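Local coordinates for protein CaaX farnesyltransferase alpha subunit Ram2 (Aspergillus fumigatus, PDB 4L9P) that forms the alpha subunit of protein farnesyltransferase, the heterodimer that attaches a farnesyl group to the cysteine of CaaX proteins, at residues 85-95 with 119-128. The protein carries 1 engineered substitution. Numbering follows the deposited sequence. Where two conformers were deposited one is given.
Sequences PAHYTVWIYRA and HLKNYQIWHH. With FII ([(3,7,11-trimethyl-dodeca-2,6,10-trienyloxycarbamoyl)-methyl]-phosphonic acid), chain Q; EDO (1,2-ethanediol), chain F.
Trp91 turns one indole face to Gln124, whose CB sits over the five-membered ring, 3.6 Å from its centroid, as a CH-pi contact. At the other end of the indole, Ile125 CG1 packs on Trp91 CZ2 at 3.6 Å, while the His128 ring meets the six-membered ring obliquely, planes 59° apart, with Trp91 CE3 over one imidazole face. His128 reaches this place with CG anti to its backbone N (chi1 -173°), and Ala95 CB touches its edge. The indole is also fixed from its own segment: Trp91 NE1 donates to Pro85 O at 2.8 Å, nearly in the ring plane. Pro85 O is shared by two N-H donors, for it also accepts a weak hydrogen bond from Asn122 ND2 at 3.2 Å, while Asn122 OD1 caps helix 123-133 by accepting from Ile125 N at 2.9 Å. Next to this carbonyl, Pro85 CG lies almost centrally over the His119 ring, 3.5 Å from its centroid. The first turns of helices 88-100 and 123-133, of successive prenyltransferase alpha-subunit repeats, run nearly parallel here. Gln124 bends at chi2 (70°), and its NE2 donates to the backbone of the bound peptide; the indole against its CB is thus second shell to the substrate, whereas Tyr88, whose CB lies beside Gln124 NE2, also touches the peptide directly. From outside the two segments the Glu108 carboxylate holds Arg94 by a salt bridge and His128 NE2 by a hydrogen bond, and its charge would probably favour protonation of His128.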
# COMPACT_ATOMS: atom_id res chain seq x y z
N PRO A 85 1.10 -20.13 9.67
CA PRO A 85 0.79 -20.10 8.24
C PRO A 85 1.39 -18.86 7.57
O PRO A 85 1.32 -18.77 6.35
CB PRO A 85 -0.75 -20.02 8.20
CG PRO A 85 -1.11 -19.37 9.46
CD PRO A 85 -0.10 -19.90 10.50
N ALA A 86 1.99 -17.96 8.32
CA ALA A 86 2.67 -16.80 7.71
C ALA A 86 4.18 -17.03 7.53
O ALA A 86 4.96 -16.09 7.37
CB ALA A 86 2.41 -15.54 8.55
N HIS A 87 4.62 -18.29 7.52
CA HIS A 87 6.04 -18.60 7.27
C HIS A 87 6.20 -18.72 5.77
O HIS A 87 5.93 -19.77 5.19
CB HIS A 87 6.32 -19.92 8.00
CG HIS A 87 7.76 -20.29 8.09
ND1 HIS A 87 8.55 -20.57 6.98
CD2 HIS A 87 8.54 -20.55 9.18
CE1 HIS A 87 9.76 -20.91 7.39
NE2 HIS A 87 9.79 -20.89 8.73
N TYR A 88 6.62 -17.64 5.09
CA TYR A 88 6.58 -17.65 3.61
C TYR A 88 7.53 -18.72 3.05
O TYR A 88 7.25 -19.30 1.98
CB TYR A 88 6.89 -16.24 3.03
CG TYR A 88 8.24 -15.69 3.43
CD1 TYR A 88 9.38 -15.99 2.68
CD2 TYR A 88 8.38 -14.95 4.61
CE1 TYR A 88 10.61 -15.53 3.02
CE2 TYR A 88 9.63 -14.50 5.00
CZ TYR A 88 10.76 -14.81 4.20
OH TYR A 88 12.01 -14.40 4.62
N THR A 89 8.67 -18.92 3.71
CA THR A 89 9.65 -19.89 3.16
C THR A 89 9.04 -21.32 3.08
O THR A 89 9.20 -22.01 2.08
CB THR A 89 10.87 -19.96 4.05
OG1 THR A 89 11.48 -18.66 4.11
CG2 THR A 89 11.92 -20.96 3.52
N VAL A 90 8.30 -21.72 4.11
CA VAL A 90 7.84 -23.13 4.12
C VAL A 90 6.82 -23.37 3.01
O VAL A 90 6.75 -24.46 2.44
CB VAL A 90 7.30 -23.52 5.50
CG1 VAL A 90 5.94 -22.95 5.77
CG2 VAL A 90 7.19 -25.06 5.60
N TRP A 91 6.01 -22.36 2.64
CA TRP A 91 5.06 -22.56 1.54
C TRP A 91 5.78 -22.73 0.20
O TRP A 91 5.38 -23.55 -0.63
CB TRP A 91 4.16 -21.30 1.42
CG TRP A 91 3.12 -21.19 2.44
CD1 TRP A 91 3.13 -20.45 3.64
CD2 TRP A 91 1.87 -21.87 2.41
NE1 TRP A 91 1.94 -20.64 4.32
CE2 TRP A 91 1.15 -21.51 3.58
CE3 TRP A 91 1.29 -22.77 1.52
CZ2 TRP A 91 -0.13 -21.96 3.83
CZ3 TRP A 91 -0.00 -23.23 1.78
CH2 TRP A 91 -0.71 -22.82 2.91
N ILE A 92 6.81 -21.92 -0.03
CA ILE A 92 7.53 -22.06 -1.28
C ILE A 92 8.22 -23.43 -1.37
O ILE A 92 8.18 -24.09 -2.43
CB ILE A 92 8.57 -20.93 -1.41
CG1 ILE A 92 7.79 -19.61 -1.54
CG2 ILE A 92 9.53 -21.16 -2.61
CD1 ILE A 92 8.57 -18.49 -1.19
N TYR A 93 8.81 -23.89 -0.26
CA TYR A 93 9.43 -25.21 -0.25
C TYR A 93 8.35 -26.31 -0.44
O TYR A 93 8.56 -27.26 -1.20
CB TYR A 93 10.18 -25.36 1.07
CG TYR A 93 10.86 -26.68 1.24
CD1 TYR A 93 11.72 -27.16 0.31
CD2 TYR A 93 10.62 -27.44 2.40
CE1 TYR A 93 12.38 -28.45 0.51
CE2 TYR A 93 11.23 -28.65 2.63
CZ TYR A 93 12.11 -29.15 1.69
OH TYR A 93 12.69 -30.39 1.97
N ARG A 94 7.19 -26.17 0.19
CA ARG A 94 6.09 -27.12 -0.02
C ARG A 94 5.74 -27.24 -1.49
O ARG A 94 5.59 -28.35 -1.99
CB ARG A 94 4.85 -26.71 0.83
CG ARG A 94 3.68 -27.63 0.64
CD ARG A 94 2.50 -27.25 1.57
NE ARG A 94 1.42 -28.22 1.42
CZ ARG A 94 1.28 -29.29 2.20
NH1 ARG A 94 2.17 -29.53 3.14
NH2 ARG A 94 0.24 -30.11 1.99
N ALA A 95 5.60 -26.10 -2.20
CA ALA A 95 5.23 -26.21 -3.58
C ALA A 95 6.31 -26.94 -4.39
O ALA A 95 5.98 -27.72 -5.30
CB ALA A 95 4.97 -24.81 -4.19
N HIS A 119 -7.67 -19.18 8.15
CA HIS A 119 -6.77 -18.01 8.28
C HIS A 119 -7.09 -16.98 7.22
O HIS A 119 -6.61 -17.03 6.14
CB HIS A 119 -5.32 -18.45 8.10
CG HIS A 119 -4.88 -19.48 9.09
ND1 HIS A 119 -4.65 -19.17 10.41
CD2 HIS A 119 -4.63 -20.81 8.96
CE1 HIS A 119 -4.22 -20.25 11.05
NE2 HIS A 119 -4.22 -21.26 10.21
N LEU A 120 -7.36 -15.75 7.73
CA LEU A 120 -7.57 -14.56 6.88
C LEU A 120 -6.36 -13.59 6.69
O LEU A 120 -5.36 -13.67 7.41
CB LEU A 120 -8.88 -13.86 7.28
CG LEU A 120 -10.12 -14.73 6.91
CD1 LEU A 120 -9.79 -15.65 5.70
CD2 LEU A 120 -10.74 -15.63 8.00
N LYS A 121 -6.44 -12.72 5.69
CA LYS A 121 -5.34 -11.82 5.32
C LYS A 121 -3.96 -12.42 5.27
O LYS A 121 -3.06 -12.07 6.07
CB LYS A 121 -5.29 -10.57 6.19
CG LYS A 121 -6.25 -9.61 5.74
CD LYS A 121 -6.37 -8.57 6.80
CE LYS A 121 -7.58 -7.70 6.59
NZ LYS A 121 -7.77 -6.97 7.82
N ASN A 122 -3.77 -13.26 4.28
CA ASN A 122 -2.54 -14.02 4.20
C ASN A 122 -2.10 -14.08 2.75
O ASN A 122 -2.83 -14.54 1.87
CB ASN A 122 -2.80 -15.38 4.87
CG ASN A 122 -1.60 -16.31 4.87
OD1 ASN A 122 -1.06 -16.60 3.80
ND2 ASN A 122 -1.32 -16.96 6.07
N TYR A 123 -0.93 -13.55 2.47
CA TYR A 123 -0.39 -13.60 1.10
C TYR A 123 -0.06 -15.00 0.61
O TYR A 123 -0.26 -15.30 -0.59
CB TYR A 123 0.88 -12.77 1.03
CG TYR A 123 0.66 -11.28 0.85
CD1 TYR A 123 0.58 -10.45 1.97
CD2 TYR A 123 0.52 -10.71 -0.43
CE1 TYR A 123 0.47 -9.05 1.82
CE2 TYR A 123 0.36 -9.31 -0.53
CZ TYR A 123 0.32 -8.53 0.61
OH TYR A 123 0.18 -7.14 0.52
N GLN A 124 0.40 -15.87 1.51
CA GLN A 124 1.01 -17.12 1.10
C GLN A 124 -0.07 -18.06 0.64
O GLN A 124 0.10 -18.71 -0.39
CB GLN A 124 1.71 -17.74 2.32
CG GLN A 124 3.06 -17.06 2.68
CD GLN A 124 2.87 -15.69 3.24
OE1 GLN A 124 2.11 -15.50 4.19
NE2 GLN A 124 3.56 -14.71 2.64
N ILE A 125 -1.20 -18.13 1.37
CA ILE A 125 -2.17 -19.17 1.02
C ILE A 125 -2.74 -18.92 -0.40
O ILE A 125 -3.01 -19.84 -1.18
CB ILE A 125 -3.35 -19.07 2.06
CG1 ILE A 125 -2.89 -19.73 3.36
CG2 ILE A 125 -4.68 -19.65 1.55
CD1 ILE A 125 -3.85 -19.32 4.55
N TRP A 126 -2.91 -17.65 -0.75
CA TRP A 126 -3.50 -17.28 -2.02
C TRP A 126 -2.48 -17.24 -3.14
O TRP A 126 -2.82 -17.57 -4.29
CB TRP A 126 -4.35 -15.99 -1.89
CG TRP A 126 -5.52 -16.35 -1.01
CD1 TRP A 126 -5.65 -16.20 0.36
CD2 TRP A 126 -6.68 -17.05 -1.44
NE1 TRP A 126 -6.79 -16.84 0.80
CE2 TRP A 126 -7.45 -17.35 -0.30
CE3 TRP A 126 -7.13 -17.47 -2.70
CZ2 TRP A 126 -8.66 -18.06 -0.39
CZ3 TRP A 126 -8.31 -18.16 -2.79
CH2 TRP A 126 -9.09 -18.45 -1.63
N HIS A 127 -1.23 -16.91 -2.83
CA HIS A 127 -0.15 -17.10 -3.79
C HIS A 127 0.03 -18.62 -4.09
O HIS A 127 0.13 -19.02 -5.25
CB HIS A 127 1.17 -16.48 -3.35
CG HIS A 127 2.23 -16.71 -4.37
ND1 HIS A 127 2.16 -16.18 -5.63
CD2 HIS A 127 3.36 -17.48 -4.33
CE1 HIS A 127 3.20 -16.60 -6.35
NE2 HIS A 127 3.95 -17.38 -5.58
N HIS A 128 0.00 -19.46 -3.05
CA HIS A 128 0.20 -20.91 -3.23
C HIS A 128 -0.91 -21.43 -4.12
O HIS A 128 -0.67 -22.27 -5.00
CB HIS A 128 0.16 -21.58 -1.86
CG HIS A 128 0.52 -23.03 -1.90
ND1 HIS A 128 1.81 -23.46 -2.14
CD2 HIS A 128 -0.23 -24.12 -1.61
CE1 HIS A 128 1.83 -24.80 -2.04
NE2 HIS A 128 0.61 -25.23 -1.72
C1 FII Q . 6.43 -1.51 1.67
C2 FII Q . 5.22 -2.37 1.95
C6 FII Q . 5.51 -3.77 2.29
C10 FII Q . 3.91 -1.88 1.49
C11 FII Q . 2.61 -2.68 1.62
C12 FII Q . 1.86 -2.13 2.87
C15 FII Q . 0.37 -2.43 2.97
C18 FII Q . -0.41 -1.92 4.18
C22 FII Q . -0.12 -3.56 2.13
C23 FII Q . -1.63 -3.61 1.95
C24 FII Q . -2.08 -4.88 1.33
C27 FII Q . -3.54 -5.09 1.57
C30 FII Q . -4.45 -4.51 0.51
C34 FII Q . -3.87 -6.32 2.34
C35 FII Q . -5.28 -6.86 2.44
O36 FII Q . -5.76 -6.77 3.77
N42 FII Q . -5.73 -5.52 4.33
C43 FII Q . -6.99 -4.90 4.31
O44 FII Q . -8.02 -5.38 3.81
C45 FII Q . -6.99 -3.55 5.01
P46 FII Q . -8.18 -2.31 4.27
O49 FII Q . -7.96 -2.37 2.80
O50 FII Q . -9.56 -2.66 4.74
O51 FII Q . -7.68 -0.99 4.89
C1 EDO F . 13.25 -22.51 8.68
O1 EDO F . 12.72 -21.75 7.57
C2 EDO F . 13.37 -21.55 9.87
O2 EDO F . 12.07 -21.27 10.41
O HOH W 1 3.73 -21.35 -2.78